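Local coordinates for protein protease Do-like 8, chloroplastic (Arabidopsis thaliana, PDB 4IC6) that is probably a serine protease of the HtrA (Deg) type that cleaves peptide bonds in the chloroplast thylakoid, at residues Y77-Y82 / L127-V132; V70-Q75 / I142-S147; V173-N178 / G192-A197; C156-N161 / G206-S211. The protein carries 1 engineered substitution. All coordinates share one frame; numbering follows the deposited sequence.

Interaction 1 (Y77-Y82 / L127-V132); sequences YIVTNY and LAVLKV
Leu130 O is met by two groups of segment 77-82: the Ile78 amide and, more weakly, the CA-H of Tyr77. Ile78 N lies 2.8 Å from Leu130 O, and Tyr77 CA is 3.4 Å from Leu130 O. The return bond, Leu130 N to Ile78 O, is also 2.8 Å. Thr80 and Ala128 form the second hydrogen-bonded pair, with Ala128 N 2.8 Å from Thr80 O. These are adjacent antiparallel strands of the first beta-barrel of a chymotrypsin-like protease. Beyond the strand, Asn81 ND2 bonds to the backbone O of Asp126, a predicted charge relay residue. Asn81 is followed in the chain by Tyr82 and the predicted His83. Tyr77 and Lys131 meet at the other end. Lys131 CG is anti to its backbone N (chi1 170°), and the chain then bends so that CD sits over one face of the ring, 3.9 Å from the Tyr77 centroid. Lys131 NZ makes an off-centre cation-pi contact, 4.2 Å from that centroid. Val129 CG1 reaches Tyr77 CD1 obliquely at 4.1 Å. Helix 238-251 packs on this Tyr77, Val79 and Val129 face. On the other face Thr80 CG2 touches Ala128 CB at 3.9 Å, and strand 42-47 packs against Ile78 and Thr80. Thr80 OG1 is bonded to Ser68 O.

Interaction 2 (V70-Q75 / I142-S147); sequences VVWDGQ and IKVGQS
Val70 and Ile142 form the tight part of this contact. Their side chains cross at about a right angle. Val70 CG1 is only 3.3 Å from Ile142 CG2 and 3.5 Å from Ile142 CB, closer than usual van der Waals contact. Both residues are buried, and Leu215 packs against each of them. Beside this apolar pair runs one strong backbone bond. Ile142 N donates to Val71 O at 2.8 Å, almost straight at hydrogen (168°). It ties the end of strand 67-71 to the loop of segment 142-147, which belongs to the connection between the two barrels of the protease domain.

The other side is looser and partly exposed. Trp72 CG is anti to its backbone N (chi1 -173°), which brings the far end of the indole back toward the loop. There Trp72 CZ3 meets Val144 CG2 at 3.8 Å, with the methyl oblique to the ring. Helix 238-251 also packs on Trp72, through Val241, Leu242 and Val245. A water bridges the backbones, donating to Trp72 O at 2.7 Å and to Ile142 O at 3.1 Å. It also lies over one face of the indole, toward the rim. The two carbonyls are both acceptors and cannot bond to each other directly. The water supplies both hydrogens, so the backbones here are joined through a water, beside the lighter Trp72-Val144 contact, whereas the Val70 side has close apolar packing and a direct backbone bond.

Interaction 3 (V173-N178 / G192-A197); sequences VISGLN and GIQTDA
Gln194 O accepts from two successive amides across the strands. Ser175 N is 2.7 Å from Gln194 O, and Gly176 N is 3.1 Å from Gln194 O. Both donors come from the same face of its carbonyl plane. The side chain of Gln194 grips the same stretch. Its CG is anti to the backbone N (chi1 -171°) and the chain beyond it is extended, which carries NE2 to Ser175 OG at 2.8 Å. Ser175 OG lies in the plane of that amide, and it also bonds to Leu169 O of the second subunit. Gln194 N closes the pairing on Gly176 O at 2.8 Å.

At the far end Asp196 OD1 takes the amide of Val173, with Val173 N 2.8 Å away and nearly in line with the C-O bond. Asp196 N answers with a longer bond to Val173 O. The other carboxylate oxygen, Asp196 OD2, bonds to Val171 N of the second subunit, so one carboxylate holds two chains.

Outward from these bonds the packing is apolar. Ile174 CD1 touches Ile193 CG2 at 3.8 Å, and Leu177 CD1 lies 4.2 Å from Ile193 CG1. Cys156 of the neighbouring strand lies against Ile174. The register slips by one residue between Ile174 and Gly176. With Ser175 and Gly176 both facing Gln194, this is a classic beta bulge between antiparallel strands of the second barrel of a chymotrypsin-like protease.

Interaction 4 (C156-N161 / G206-S211); sequences CLAIGN and GPLLDS
Strands 156-160 and 207-210 pair antiparallel and close the second beta-barrel of the protease domain, with Leu157 and Leu209 as the hydrogen-bonded pair. Leu209 N is 2.7 Å from Leu157 O, and Leu157 N is 2.9 Å from Leu209 O. Leu209 O also meets the CA-H of Cys156, with Cys156 CA at 3.1 Å. Further along, Ile159 N donates to Pro207 O at 3.1 Å in a nearly straight bond (171°). Pro207 has no N-H to return. Instead its CD lies 3.2 Å from Ile159 O. Gly206 and Pro207 follow closely on Ala204, an engineered residue at the predicted nucleophile position, so this end of the barrel seam lies near the active site. Leu208 CG is anti to its backbone N (chi1 -174°), which sends CD1 back across the pairing. Leu208 CD1 touches Cys156 CB at 3.9 Å and Ala158 CB at 4.0 Å. On the other face Leu209 CD1 meets Ile159 CD1 at 3.9 Å, the two side chains running at a slant to each other. Helix 26-39 packs on this face, with Leu34 on Leu157 and Asn38 on Ile159 and Leu209.

In the fold
Interactions 1 and 2 belong to the first barrel and its link to the second. Interactions 3 and 4 belong to the second barrel. Along the chain, interaction 1 falls between the segments of interaction 2, and interaction 3 between those of interaction 4. Interactions 1 and 2 share a sheet through the neighbouring strands 67-71 and 77-80, and their centres are about 12 Å apart. Strands 155-160 and 168-176 likewise join interactions 3 and 4, also about 12 Å apart. Interaction 2 touches interaction 4, where Val70 packs on Pro207. Interactions 1 and 3 lie about 23 Å apart, centre to centre. The predicted charge relay residues come from both barrels, so their meeting shapes the active site.

Interaction 1 (Y77-Y82 / L127-V132)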
loop_
_atom_site.group_PDB
_atom_site.type_symbol
_atom_site.label_atom_id
_atom_site.label_comp_id
_atom_site.label_asym_id
_atom_site.label_seq_id
_atom_site.Cartn_x
_atom_site.Cartn_y
_atom_site.Cartn_z
ATOM N N TYR A 77 -38.726 7.861 -17.642
ATOM C CA TYR A 77 -37.535 7.075 -17.953
ATOM C C TYR A 77 -36.289 7.750 -17.393
ATOM O O TYR A 77 -36.067 8.937 -17.611
ATOM C CB TYR A 77 -37.417 6.814 -19.457
ATOM C CG TYR A 77 -38.451 5.823 -19.948
ATOM C CD1 TYR A 77 -38.384 4.484 -19.584
ATOM C CD2 TYR A 77 -39.507 6.230 -20.755
ATOM C CE1 TYR A 77 -39.342 3.569 -20.017
ATOM C CE2 TYR A 77 -40.468 5.324 -21.198
ATOM C CZ TYR A 77 -40.378 3.994 -20.828
ATOM O OH TYR A 77 -41.327 3.092 -21.264
ATOM N N ILE A 78 -35.491 6.977 -16.662
ATOM C CA ILE A 78 -34.301 7.475 -15.983
ATOM C C ILE A 78 -33.086 6.764 -16.545
ATOM O O ILE A 78 -33.097 5.544 -16.651
ATOM C CB ILE A 78 -34.349 7.166 -14.469
ATOM C CG1 ILE A 78 -35.609 7.753 -13.834
ATOM C CG2 ILE A 78 -33.083 7.688 -13.781
ATOM C CD1 ILE A 78 -35.789 9.233 -14.102
ATOM N N VAL A 79 -32.043 7.514 -16.898
ATOM C CA VAL A 79 -30.821 6.907 -17.422
ATOM C C VAL A 79 -29.673 7.027 -16.420
ATOM O O VAL A 79 -29.486 8.085 -15.802
ATOM C CB VAL A 79 -30.402 7.545 -18.761
ATOM C CG1 VAL A 79 -29.021 7.029 -19.218
ATOM C CG2 VAL A 79 -31.443 7.270 -19.814
ATOM N N THR A 80 -28.924 5.937 -16.242
ATOM C CA THR A 80 -27.787 5.922 -15.314
ATOM C C THR A 80 -26.742 4.907 -15.773
ATOM O O THR A 80 -26.926 4.247 -16.798
ATOM C CB THR A 80 -28.254 5.567 -13.880
ATOM O OG1 THR A 80 -27.211 5.837 -12.931
ATOM C CG2 THR A 80 -28.652 4.093 -13.800
ATOM N N ASN A 81 -25.653 4.771 -15.021
ATOM C CA ASN A 81 -24.720 3.676 -15.268
ATOM C C ASN A 81 -25.296 2.340 -14.796
ATOM O O ASN A 81 -26.016 2.265 -13.789
ATOM C CB ASN A 81 -23.386 3.883 -14.544
ATOM C CG ASN A 81 -22.541 4.973 -15.161
ATOM O OD1 ASN A 81 -22.079 5.876 -14.463
ATOM N ND2 ASN A 81 -22.321 4.894 -16.469
ATOM N N TYR A 82 -24.953 1.288 -15.531
ATOM C CA TYR A 82 -25.196 -0.079 -15.117
ATOM C C TYR A 82 -24.590 -0.223 -13.720
ATOM O O TYR A 82 -25.204 -0.776 -12.817
ATOM C CB TYR A 82 -24.530 -1.030 -16.122
ATOM C CG TYR A 82 -24.727 -2.521 -15.876
ATOM C CD1 TYR A 82 -25.503 -3.288 -16.736
ATOM C CD2 TYR A 82 -24.091 -3.166 -14.823
ATOM C CE1 TYR A 82 -25.671 -4.657 -16.531
ATOM C CE2 TYR A 82 -24.254 -4.527 -14.613
ATOM C CZ TYR A 82 -25.048 -5.264 -15.472
ATOM O OH TYR A 82 -25.218 -6.615 -15.264
ATOM N N LEU A 127 -24.688 1.122 -19.097
ATOM C CA LEU A 127 -25.891 1.938 -19.028
ATOM C C LEU A 127 -27.066 1.130 -18.528
ATOM O O LEU A 127 -27.188 -0.060 -18.830
ATOM C CB LEU A 127 -26.229 2.533 -20.395
ATOM C CG LEU A 127 -25.190 3.534 -20.893
ATOM C CD1 LEU A 127 -25.395 3.809 -22.381
ATOM C CD2 LEU A 127 -25.280 4.813 -20.062
ATOM N N ALA A 128 -27.922 1.786 -17.755
ATOM C CA ALA A 128 -29.143 1.159 -17.241
ATOM C C ALA A 128 -30.263 2.165 -17.352
ATOM O O ALA A 128 -30.028 3.373 -17.290
ATOM C CB ALA A 128 -28.962 0.731 -15.792
ATOM N N VAL A 129 -31.484 1.668 -17.524
ATOM C CA VAL A 129 -32.637 2.537 -17.604
ATOM C C VAL A 129 -33.669 2.111 -16.561
ATOM O O VAL A 129 -34.028 0.940 -16.486
ATOM C CB VAL A 129 -33.254 2.497 -19.020
ATOM C CG1 VAL A 129 -34.482 3.416 -19.104
ATOM C CG2 VAL A 129 -32.216 2.911 -20.051
ATOM N N LEU A 130 -34.108 3.064 -15.743
ATOM C CA LEU A 130 -35.173 2.813 -14.776
ATOM C C LEU A 130 -36.436 3.545 -15.215
ATOM O O LEU A 130 -36.408 4.391 -16.118
ATOM C CB LEU A 130 -34.778 3.260 -13.366
ATOM C CG LEU A 130 -33.459 2.737 -12.791
ATOM C CD1 LEU A 130 -33.332 3.180 -11.345
ATOM C CD2 LEU A 130 -33.394 1.228 -12.878
ATOM N N LYS A 131 -37.542 3.223 -14.570
ATOM C CA LYS A 131 -38.801 3.867 -14.894
ATOM C C LYS A 131 -39.454 4.285 -13.592
ATOM O O LYS A 131 -39.630 3.467 -12.684
ATOM C CB LYS A 131 -39.681 2.914 -15.696
ATOM C CG LYS A 131 -41.104 3.352 -15.913
ATOM C CD LYS A 131 -41.199 4.514 -16.891
ATOM C CE LYS A 131 -42.684 4.828 -17.155
ATOM N NZ LYS A 131 -43.146 4.295 -18.464
ATOM N N VAL A 132 -39.794 5.570 -13.511
ATOM C CA VAL A 132 -40.384 6.185 -12.324
ATOM C C VAL A 132 -41.828 6.578 -12.630
ATOM O O VAL A 132 -42.133 7.000 -13.741
ATOM C CB VAL A 132 -39.549 7.440 -11.935
ATOM C CG1 VAL A 132 -40.423 8.572 -11.486
ATOM C CG2 VAL A 132 -38.495 7.093 -10.886
#

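Interaction 2 (V70-Q75 / I142-S147)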
loop_
_atom_site.group_PDB
_atom_site.type_symbol
_atom_site.label_atom_id
_atom_site.label_comp_id
_atom_site.label_asym_id
_atom_site.label_seq_id
_atom_site.Cartn_x
_atom_site.Cartn_y
_atom_site.Cartn_z
ATOM N N VAL A 70 -30.143 10.591 -14.853
ATOM C CA VAL A 70 -30.622 11.707 -15.636
ATOM C C VAL A 70 -32.077 11.430 -16.069
ATOM O O VAL A 70 -32.382 10.335 -16.524
ATOM C CB VAL A 70 -29.703 11.876 -16.856
ATOM C CG1 VAL A 70 -30.459 12.446 -18.025
ATOM C CG2 VAL A 70 -28.497 12.739 -16.491
ATOM N N VAL A 71 -32.966 12.404 -15.890
ATOM C CA VAL A 71 -34.337 12.282 -16.402
ATOM C C VAL A 71 -34.307 12.288 -17.930
ATOM O O VAL A 71 -33.956 13.302 -18.556
ATOM C CB VAL A 71 -35.212 13.426 -15.928
ATOM C CG1 VAL A 71 -36.627 13.287 -16.535
ATOM C CG2 VAL A 71 -35.281 13.455 -14.391
ATOM N N TRP A 72 -34.641 11.150 -18.528
ATOM C CA TRP A 72 -34.521 10.977 -19.978
ATOM C C TRP A 72 -35.707 11.587 -20.727
ATOM O O TRP A 72 -35.538 12.212 -21.772
ATOM C CB TRP A 72 -34.393 9.493 -20.326
ATOM C CG TRP A 72 -34.098 9.219 -21.772
ATOM C CD1 TRP A 72 -34.907 8.584 -22.674
ATOM C CD2 TRP A 72 -32.910 9.579 -22.483
ATOM N NE1 TRP A 72 -34.285 8.517 -23.902
ATOM C CE2 TRP A 72 -33.060 9.125 -23.811
ATOM C CE3 TRP A 72 -31.734 10.248 -22.128
ATOM C CZ2 TRP A 72 -32.071 9.317 -24.785
ATOM C CZ3 TRP A 72 -30.753 10.430 -23.092
ATOM C CH2 TRP A 72 -30.929 9.966 -24.403
ATOM N N ASP A 73 -36.911 11.399 -20.194
ATOM C CA ASP A 73 -38.087 11.982 -20.826
ATOM C C ASP A 73 -39.240 12.212 -19.862
ATOM O O ASP A 73 -39.147 11.907 -18.670
ATOM C CB ASP A 73 -38.537 11.145 -22.029
ATOM C CG ASP A 73 -38.995 9.751 -21.642
ATOM O OD1 ASP A 73 -39.475 9.560 -20.502
ATOM O OD2 ASP A 73 -38.874 8.843 -22.492
ATOM N N GLY A 74 -40.331 12.757 -20.390
ATOM C CA GLY A 74 -41.462 13.123 -19.563
ATOM C C GLY A 74 -42.270 11.938 -19.077
ATOM O O GLY A 74 -43.256 12.117 -18.377
ATOM N N GLN A 75 -41.862 10.728 -19.444
ATOM C CA GLN A 75 -42.621 9.542 -19.059
ATOM C C GLN A 75 -42.047 8.884 -17.813
ATOM O O GLN A 75 -42.600 7.906 -17.318
ATOM C CB GLN A 75 -42.672 8.535 -20.212
ATOM C CG GLN A 75 -43.405 9.038 -21.442
ATOM C CD GLN A 75 -43.064 8.238 -22.681
ATOM O OE1 GLN A 75 -42.119 8.568 -23.407
ATOM N NE2 GLN A 75 -43.822 7.173 -22.927
ATOM N N ILE A 142 -33.523 15.946 -19.418
ATOM C CA ILE A 142 -32.249 16.523 -19.799
ATOM C C ILE A 142 -32.298 16.850 -21.290
ATOM O O ILE A 142 -32.963 16.154 -22.053
ATOM C CB ILE A 142 -31.122 15.512 -19.535
ATOM C CG1 ILE A 142 -29.780 16.224 -19.390
ATOM C CG2 ILE A 142 -31.106 14.418 -20.612
ATOM C CD1 ILE A 142 -29.687 17.038 -18.107
ATOM N N LYS A 143 -31.616 17.913 -21.701
ATOM C CA LYS A 143 -31.472 18.228 -23.125
ATOM C C LYS A 143 -30.218 17.558 -23.674
ATOM O O LYS A 143 -29.135 17.696 -23.103
ATOM C CB LYS A 143 -31.372 19.739 -23.341
ATOM C CG LYS A 143 -31.322 20.159 -24.804
ATOM C CD LYS A 143 -31.944 21.541 -24.996
ATOM C CE LYS A 143 -31.951 21.974 -26.460
ATOM N NZ LYS A 143 -30.623 22.470 -26.931
ATOM N N VAL A 144 -30.355 16.836 -24.781
ATOM C CA VAL A 144 -29.253 16.031 -25.293
ATOM C C VAL A 144 -28.655 16.630 -26.562
ATOM O O VAL A 144 -29.383 17.017 -27.473
ATOM C CB VAL A 144 -29.698 14.593 -25.577
ATOM C CG1 VAL A 144 -28.509 13.764 -26.049
ATOM C CG2 VAL A 144 -30.332 13.975 -24.331
ATOM N N GLY A 145 -27.326 16.701 -26.607
ATOM C CA GLY A 145 -26.613 17.264 -27.739
ATOM C C GLY A 145 -25.878 16.203 -28.546
ATOM O O GLY A 145 -26.036 15.006 -28.311
ATOM N N GLN A 146 -25.056 16.646 -29.489
ATOM C CA GLN A 146 -24.353 15.736 -30.378
ATOM C C GLN A 146 -22.899 15.565 -29.951
ATOM O O GLN A 146 -22.084 16.479 -30.099
ATOM C CB GLN A 146 -24.428 16.246 -31.817
ATOM N N SER A 147 -22.547 14.389 -29.446
ATOM C CA SER A 147 -21.166 14.186 -29.009
ATOM C C SER A 147 -20.186 14.088 -30.183
ATOM O O SER A 147 -18.990 14.306 -30.019
ATOM C CB SER A 147 -21.048 12.966 -28.103
ATOM O OG SER A 147 -21.564 11.814 -28.740
HETATM O O HOH W 1 -33.666 13.408 -23.340
#

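Interaction 3 (V173-N178 / G192-A197)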
loop_
_atom_site.group_PDB
_atom_site.type_symbol
_atom_site.label_atom_id
_atom_site.label_comp_id
_atom_site.label_asym_id
_atom_site.label_seq_id
_atom_site.Cartn_x
_atom_site.Cartn_y
_atom_site.Cartn_z
ATOM N N VAL A 173 -12.321 20.789 -19.020
ATOM C CA VAL A 173 -12.466 20.786 -20.465
ATOM C C VAL A 173 -12.565 19.378 -20.999
ATOM O O VAL A 173 -12.185 18.418 -20.328
ATOM C CB VAL A 173 -11.262 21.457 -21.159
ATOM C CG1 VAL A 173 -11.158 22.911 -20.718
ATOM C CG2 VAL A 173 -9.982 20.686 -20.823
ATOM N N ILE A 174 -13.039 19.264 -22.233
ATOM C CA ILE A 174 -12.876 18.025 -22.957
ATOM C C ILE A 174 -11.371 17.836 -23.199
ATOM O O ILE A 174 -10.717 18.677 -23.826
ATOM C CB ILE A 174 -13.620 18.059 -24.304
ATOM C CG1 ILE A 174 -15.115 18.302 -24.083
ATOM C CG2 ILE A 174 -13.396 16.771 -25.069
ATOM C CD1 ILE A 174 -15.766 17.326 -23.084
ATOM N N SER A 175 -10.844 16.719 -22.705
ATOM C CA SER A 175 -9.398 16.469 -22.648
ATOM C C SER A 175 -8.964 15.512 -23.743
ATOM O O SER A 175 -7.832 15.561 -24.206
ATOM C CB SER A 175 -9.032 15.851 -21.292
ATOM O OG SER A 175 -7.707 15.324 -21.305
ATOM N N GLY A 176 -9.878 14.652 -24.167
ATOM C CA GLY A 176 -9.569 13.664 -25.191
ATOM C C GLY A 176 -10.831 13.026 -25.733
ATOM O O GLY A 176 -11.895 13.082 -25.103
ATOM N N LEU A 177 -10.742 12.431 -26.913
ATOM C CA LEU A 177 -11.938 11.865 -27.512
ATOM C C LEU A 177 -11.636 10.444 -27.921
ATOM O O LEU A 177 -10.479 10.092 -28.151
ATOM C CB LEU A 177 -12.381 12.699 -28.722
ATOM C CG LEU A 177 -13.475 13.771 -28.652
ATOM C CD1 LEU A 177 -14.132 13.921 -27.271
ATOM C CD2 LEU A 177 -12.993 15.108 -29.221
ATOM N N ASN A 178 -12.678 9.626 -27.995
ATOM C CA ASN A 178 -12.543 8.248 -28.440
ATOM C C ASN A 178 -11.533 7.449 -27.607
ATOM O O ASN A 178 -10.719 6.708 -28.151
ATOM C CB ASN A 178 -12.187 8.215 -29.935
ATOM C CG ASN A 178 -13.264 8.870 -30.815
ATOM O OD1 ASN A 178 -14.456 8.535 -30.727
ATOM N ND2 ASN A 178 -12.848 9.817 -31.655
ATOM N N GLY A 192 -15.079 6.540 -25.683
ATOM C CA GLY A 192 -15.423 7.442 -24.592
ATOM C C GLY A 192 -14.853 8.847 -24.678
ATOM O O GLY A 192 -13.898 9.123 -25.417
ATOM N N ILE A 193 -15.442 9.751 -23.901
ATOM C CA ILE A 193 -14.933 11.104 -23.787
ATOM C C ILE A 193 -14.018 11.185 -22.573
ATOM O O ILE A 193 -14.355 10.672 -21.506
ATOM C CB ILE A 193 -16.080 12.100 -23.562
ATOM C CG1 ILE A 193 -17.012 12.131 -24.778
ATOM C CG2 ILE A 193 -15.539 13.493 -23.229
ATOM C CD1 ILE A 193 -18.373 12.823 -24.465
ATOM N N GLN A 194 -12.860 11.825 -22.736
ATOM C CA GLN A 194 -12.011 12.135 -21.583
ATOM C C GLN A 194 -12.163 13.606 -21.192
ATOM O O GLN A 194 -12.129 14.491 -22.043
ATOM C CB GLN A 194 -10.530 11.812 -21.870
ATOM C CG GLN A 194 -9.631 11.903 -20.642
ATOM C CD GLN A 194 -8.186 11.531 -20.981
ATOM O OE1 GLN A 194 -7.833 10.354 -21.024
ATOM N NE2 GLN A 194 -7.356 12.534 -21.230
ATOM N N THR A 195 -12.292 13.882 -19.899
ATOM C CA THR A 195 -12.374 15.278 -19.444
ATOM C C THR A 195 -11.434 15.458 -18.267
ATOM O O THR A 195 -11.086 14.480 -17.607
ATOM C CB THR A 195 -13.820 15.641 -18.979
ATOM O OG1 THR A 195 -13.850 16.980 -18.458
ATOM C CG2 THR A 195 -14.265 14.693 -17.901
ATOM N N ASP A 196 -10.999 16.692 -18.017
ATOM C CA ASP A 196 -10.257 16.959 -16.798
ATOM C C ASP A 196 -11.127 17.555 -15.685
ATOM O O ASP A 196 -10.605 17.937 -14.641
ATOM C CB ASP A 196 -8.924 17.727 -17.030
ATOM C CG ASP A 196 -9.107 19.198 -17.403
ATOM O OD1 ASP A 196 -10.257 19.687 -17.507
ATOM O OD2 ASP A 196 -8.050 19.900 -17.594
ATOM N N ALA A 197 -12.445 17.630 -15.900
ATOM C CA ALA A 197 -13.372 17.772 -14.766
ATOM C C ALA A 197 -13.279 16.515 -13.910
ATOM O O ALA A 197 -13.235 15.406 -14.434
ATOM C CB ALA A 197 -14.831 17.989 -15.242
#

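Interaction 4 (C156-N161 / G206-S211)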
loop_
_atom_site.group_PDB
_atom_site.type_symbol
_atom_site.label_atom_id
_atom_site.label_comp_id
_atom_site.label_asym_id
_atom_site.label_seq_id
_atom_site.Cartn_x
_atom_site.Cartn_y
_atom_site.Cartn_z
ATOM N N CYS A 156 -16.710 21.736 -20.109
ATOM C CA CYS A 156 -17.746 20.772 -19.715
ATOM C C CYS A 156 -18.044 20.823 -18.218
ATOM O O CYS A 156 -17.170 21.158 -17.408
ATOM C CB CYS A 156 -17.383 19.349 -20.147
ATOM S SG CYS A 156 -15.751 18.738 -19.683
ATOM N N LEU A 157 -19.285 20.494 -17.857
ATOM C CA LEU A 157 -19.684 20.460 -16.453
ATOM C C LEU A 157 -20.220 19.084 -16.102
ATOM O O LEU A 157 -21.082 18.548 -16.796
ATOM C CB LEU A 157 -20.747 21.518 -16.106
ATOM C CG LEU A 157 -21.166 22.696 -16.987
ATOM C CD1 LEU A 157 -22.169 23.557 -16.202
ATOM C CD2 LEU A 157 -20.005 23.550 -17.479
ATOM N N ALA A 158 -19.706 18.516 -15.022
ATOM C CA ALA A 158 -20.157 17.216 -14.553
ATOM C C ALA A 158 -21.017 17.444 -13.306
ATOM O O ALA A 158 -20.534 18.001 -12.308
ATOM C CB ALA A 158 -18.945 16.331 -14.227
ATOM N N ILE A 159 -22.287 17.051 -13.377
ATOM C CA ILE A 159 -23.234 17.291 -12.293
ATOM C C ILE A 159 -23.594 15.949 -11.657
ATOM O O ILE A 159 -23.732 14.940 -12.349
ATOM C CB ILE A 159 -24.500 18.036 -12.807
ATOM C CG1 ILE A 159 -24.096 19.349 -13.485
ATOM C CG2 ILE A 159 -25.505 18.280 -11.685
ATOM C CD1 ILE A 159 -25.253 20.251 -13.884
ATOM N N GLY A 160 -23.714 15.937 -10.334
ATOM C CA GLY A 160 -24.168 14.762 -9.614
ATOM C C GLY A 160 -25.248 15.084 -8.600
ATOM O O GLY A 160 -25.429 16.229 -8.193
ATOM N N ASN A 161 -25.986 14.060 -8.200
ATOM C CA ASN A 161 -26.921 14.161 -7.089
ATOM C C ASN A 161 -26.710 12.859 -6.342
ATOM O O ASN A 161 -27.491 11.919 -6.482
ATOM C CB ASN A 161 -28.344 14.297 -7.624
ATOM C CG ASN A 161 -29.401 14.296 -6.529
ATOM O OD1 ASN A 161 -29.100 14.215 -5.328
ATOM N ND2 ASN A 161 -30.662 14.393 -6.946
ATOM N N GLY A 206 -24.279 10.651 -13.462
ATOM C CA GLY A 206 -24.815 11.961 -13.771
ATOM C C GLY A 206 -24.363 12.442 -15.141
ATOM O O GLY A 206 -23.591 11.766 -15.826
ATOM N N PRO A 207 -24.864 13.606 -15.563
ATOM C CA PRO A 207 -24.590 14.091 -16.913
ATOM C C PRO A 207 -23.293 14.861 -16.968
ATOM O O PRO A 207 -22.962 15.580 -16.015
ATOM C CB PRO A 207 -25.738 15.071 -17.153
ATOM C CG PRO A 207 -25.969 15.676 -15.781
ATOM C CD PRO A 207 -25.733 14.531 -14.805
ATOM N N LEU A 208 -22.600 14.720 -18.090
ATOM C CA LEU A 208 -21.577 15.662 -18.494
ATOM C C LEU A 208 -22.224 16.629 -19.472
ATOM O O LEU A 208 -22.761 16.198 -20.492
ATOM C CB LEU A 208 -20.430 14.924 -19.181
ATOM C CG LEU A 208 -19.223 15.801 -19.512
ATOM C CD1 LEU A 208 -18.587 16.259 -18.189
ATOM C CD2 LEU A 208 -18.209 15.036 -20.361
ATOM N N LEU A 209 -22.175 17.931 -19.183
ATOM C CA LEU A 209 -22.817 18.910 -20.061
ATOM C C LEU A 209 -21.799 19.778 -20.816
ATOM O O LEU A 209 -20.691 20.025 -20.318
ATOM C CB LEU A 209 -23.768 19.813 -19.267
ATOM C CG LEU A 209 -24.860 19.138 -18.437
ATOM C CD1 LEU A 209 -25.656 20.224 -17.731
ATOM C CD2 LEU A 209 -25.783 18.286 -19.332
ATOM N N ASP A 210 -22.168 20.232 -22.013
ATOM C CA ASP A 210 -21.353 21.248 -22.693
ATOM C C ASP A 210 -21.715 22.658 -22.197
ATOM O O ASP A 210 -22.559 22.820 -21.291
ATOM C CB ASP A 210 -21.412 21.124 -24.241
ATOM C CG ASP A 210 -22.804 21.395 -24.825
ATOM O OD1 ASP A 210 -23.662 21.974 -24.135
ATOM O OD2 ASP A 210 -23.026 21.051 -26.005
ATOM N N SER A 211 -21.070 23.674 -22.771
ATOM C CA SER A 211 -21.277 25.050 -22.333
ATOM C C SER A 211 -22.681 25.544 -22.642
ATOM O O SER A 211 -23.093 26.593 -22.143
ATOM C CB SER A 211 -20.248 26.003 -22.956
ATOM O OG SER A 211 -20.323 25.969 -24.373
#